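Local atomic coordinates of glycosyl hydrolase (Streptomyces cattleya, PDB entry 7LR8), a protein that probably hydrolyses the Manβ1-4GlcNAc linkage of N-glycan cores as a family GH5 glycosidase. Residues P122-V125 with S126-E130. The protein carries 1 engineered substitution. Sequence-based numbering, arbitrary orientation.
With AE3 (2-(2-ethoxyethoxy)ethanol), chain F.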
ATOM      1  N   PRO B 122      -3.485  -0.630 -19.633  1.00 20.34           N
ATOM      2  CA  PRO B 122      -3.393   0.679 -20.305  1.00 16.69           C
ATOM      3  C   PRO B 122      -3.479   1.857 -19.353  1.00 17.24           C
ATOM      4  O   PRO B 122      -2.779   2.855 -19.547  1.00 17.46           O
ATOM      5  CB  PRO B 122      -4.582   0.658 -21.283  1.00 18.56           C
ATOM      6  CG  PRO B 122      -4.933  -0.786 -21.441  1.00 24.66           C
ATOM      7  CD  PRO B 122      -4.601  -1.449 -20.133  1.00 20.27           C
ATOM      8  N   ASP B 123      -4.339   1.785 -18.340  1.00 16.97           N
ATOM      9  CA  ASP B 123      -4.524   2.937 -17.465  1.00 16.60           C
ATOM     10  C   ASP B 123      -3.408   3.048 -16.426  1.00 20.08           C
ATOM     11  O   ASP B 123      -2.948   4.157 -16.138  1.00 18.86           O
ATOM     12  CB  ASP B 123      -5.900   2.876 -16.801  1.00 16.89           C
ATOM     13  CG  ASP B 123      -7.035   3.048 -17.812  1.00 21.91           C
ATOM     14  OD1 ASP B 123      -6.874   3.877 -18.737  1.00 22.31           O
ATOM     15  OD2 ASP B 123      -8.068   2.353 -17.689  1.00 21.89           O
ATOM     16  N   VAL B 124      -2.933   1.922 -15.885  1.00 16.91           N
ATOM     17  CA  VAL B 124      -1.809   1.981 -14.947  1.00 15.37           C
ATOM     18  C   VAL B 124      -0.564   2.494 -15.650  1.00 14.89           C
ATOM     19  O   VAL B 124       0.178   3.320 -15.103  1.00 18.01           O
ATOM     20  CB  VAL B 124      -1.557   0.606 -14.315  1.00 14.72           C
ATOM     21  CG1 VAL B 124      -0.198   0.615 -13.524  1.00 14.92           C
ATOM     22  CG2 VAL B 124      -2.722   0.233 -13.415  1.00 15.82           C
ATOM     23  N   VAL B 125      -0.326   2.017 -16.872  1.00 17.18           N
ATOM     24  CA  VAL B 125       0.867   2.402 -17.618  1.00 15.71           C
ATOM     25  C   VAL B 125       0.803   3.871 -18.002  1.00 18.25           C
ATOM     26  O   VAL B 125       1.804   4.586 -17.933  1.00 19.22           O
ATOM     27  CB  VAL B 125       1.048   1.490 -18.844  1.00 21.25           C
ATOM     28  CG1 VAL B 125       2.116   2.055 -19.788  1.00 25.40           C
ATOM     29  CG2 VAL B 125       1.446   0.103 -18.396  1.00 16.68           C
ATOM     30  N   SER B 126      -0.377   4.361 -18.382  1.00 17.67           N
ATOM     31  CA  SER B 126      -0.489   5.786 -18.653  1.00 18.32           C
ATOM     32  C   SER B 126      -0.254   6.581 -17.376  1.00 19.07           C
ATOM     33  O   SER B 126       0.360   7.657 -17.403  1.00 19.29           O
ATOM     34  CB  SER B 126      -1.866   6.086 -19.266  1.00 22.77           C
ATOM     35  OG  SER B 126      -2.314   7.392 -18.946  1.00 33.97           O
ATOM     36  N   GLY B 127      -0.730   6.059 -16.247  1.00 16.86           N
ATOM     37  CA  GLY B 127      -0.487   6.725 -14.977  1.00 16.96           C
ATOM     38  C   GLY B 127       0.985   6.771 -14.606  1.00 18.06           C
ATOM     39  O   GLY B 127       1.467   7.784 -14.093  1.00 16.51           O
ATOM     40  N   GLN B 128       1.707   5.673 -14.852  1.00 14.31           N
ATOM     41  CA  GLN B 128       3.145   5.629 -14.554  1.00 13.73           C
ATOM     42  C   GLN B 128       3.913   6.604 -15.430  1.00 15.39           C
ATOM     43  O   GLN B 128       4.825   7.292 -14.949  1.00 16.04           O
ATOM     44  CB  GLN B 128       3.704   4.228 -14.772  1.00 17.85           C
ATOM     45  CG  GLN B 128       3.159   3.153 -13.858  1.00 16.73           C
ATOM     46  CD  GLN B 128       3.431   1.793 -14.437  1.00 18.23           C
ATOM     47  OE1 GLN B 128       3.548   1.650 -15.656  1.00 16.18           O
ATOM     48  NE2 GLN B 128       3.554   0.786 -13.577  1.00 16.95           N
ATOM     49  N   ALA B 129       3.561   6.670 -16.722  1.00 14.94           N
ATOM     50  CA  ALA B 129       4.242   7.574 -17.644  1.00 13.97           C
ATOM     51  C   ALA B 129       4.049   9.023 -17.230  1.00 19.26           C
ATOM     52  O   ALA B 129       4.996   9.817 -17.279  1.00 19.90           O
ATOM     53  CB  ALA B 129       3.738   7.341 -19.076  1.00 17.89           C
ATOM     54  N   GLU B 130       2.832   9.393 -16.815  1.00 18.99           N
ATOM     55  CA  GLU B 130       2.592  10.779 -16.424  1.00 18.59           C
ATOM     56  C   GLU B 130       3.336  11.121 -15.140  1.00 16.55           C
ATOM     57  O   GLU B 130       3.836  12.245 -14.984  1.00 19.70           O
ATOM     58  CB  GLU B 130       1.087  11.026 -16.264  1.00 20.72           C
ATOM     59  CG  GLU B 130       0.685  12.469 -15.926  1.00 22.24           C
ATOM     60  CD  GLU B 130       1.237  13.544 -16.881  1.00 23.95           C
ATOM     61  OE1 GLU B 130       1.699  13.251 -18.014  1.00 23.85           O
ATOM     62  OE2 GLU B 130       1.220  14.711 -16.468  1.00 27.94           O
TER
HETATM   63  C1  AE3 F 601      -0.829   2.032 -27.029  1.00 67.96           C
HETATM   64  C2  AE3 F 601      -1.706   0.896 -26.509  1.00 68.30           C
HETATM   65  O2  AE3 F 601      -2.122   1.177 -25.205  1.00 64.60           O
HETATM   66  C3  AE3 F 601      -2.066   0.068 -24.356  1.00 62.63           C
HETATM   67  C4  AE3 F 601      -0.961   0.286 -23.325  1.00 59.42           C
HETATM   68  O3  AE3 F 601      -0.448  -0.947 -22.909  1.00 58.52           O
HETATM   69  C5  AE3 F 601       0.517  -0.855 -21.899  1.00 55.30           C
HETATM   70  C6  AE3 F 601       1.916  -0.990 -22.498  1.00 52.83           C
HETATM   71  O4  AE3 F 601       2.391   0.272 -22.881  1.00 50.62           O
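Q128 folds back over V124 and V125 in the turn that precedes it, a worked example of a glutamine lying along the first turns of its own helix. Its CB stands 3.7 Å from V124 O, the carbonyl oxygen that accepts a hydrogen bond from Q128 N at 2.8 Å. CG, anti to Q128's own carbonyl carbon (chi1 -64°), is thereby set beside the backbone N and comes within 3.2 Å of V124 O. CD follows at 3.7 Å from V124 O. From there the extended chain lays the amide across the two valines, with OE1 3.4 Å from V125 CA. NE2 passes V124 CG1 at 3.8 Å. Both amide ends are satisfied beyond this turn, OE1 by the indole N-H of W176 and NE2 by the carbonyl of L118, which together fix the rotation of the buried amide. A leucine here would probably leave W176 NE1 and L118 O without their mates in a buried setting. V125 turns its methyls to the bound 2-(2-ethoxyethoxy)ethanol, with CG1 3.6 Å from its O4, and P122 borders the same molecule. The turn opens helix 122-139, which precedes strand 145-152 of the parallel eight-stranded barrel, and V125 and Q128 pack it against the neighbouring helix 170-187.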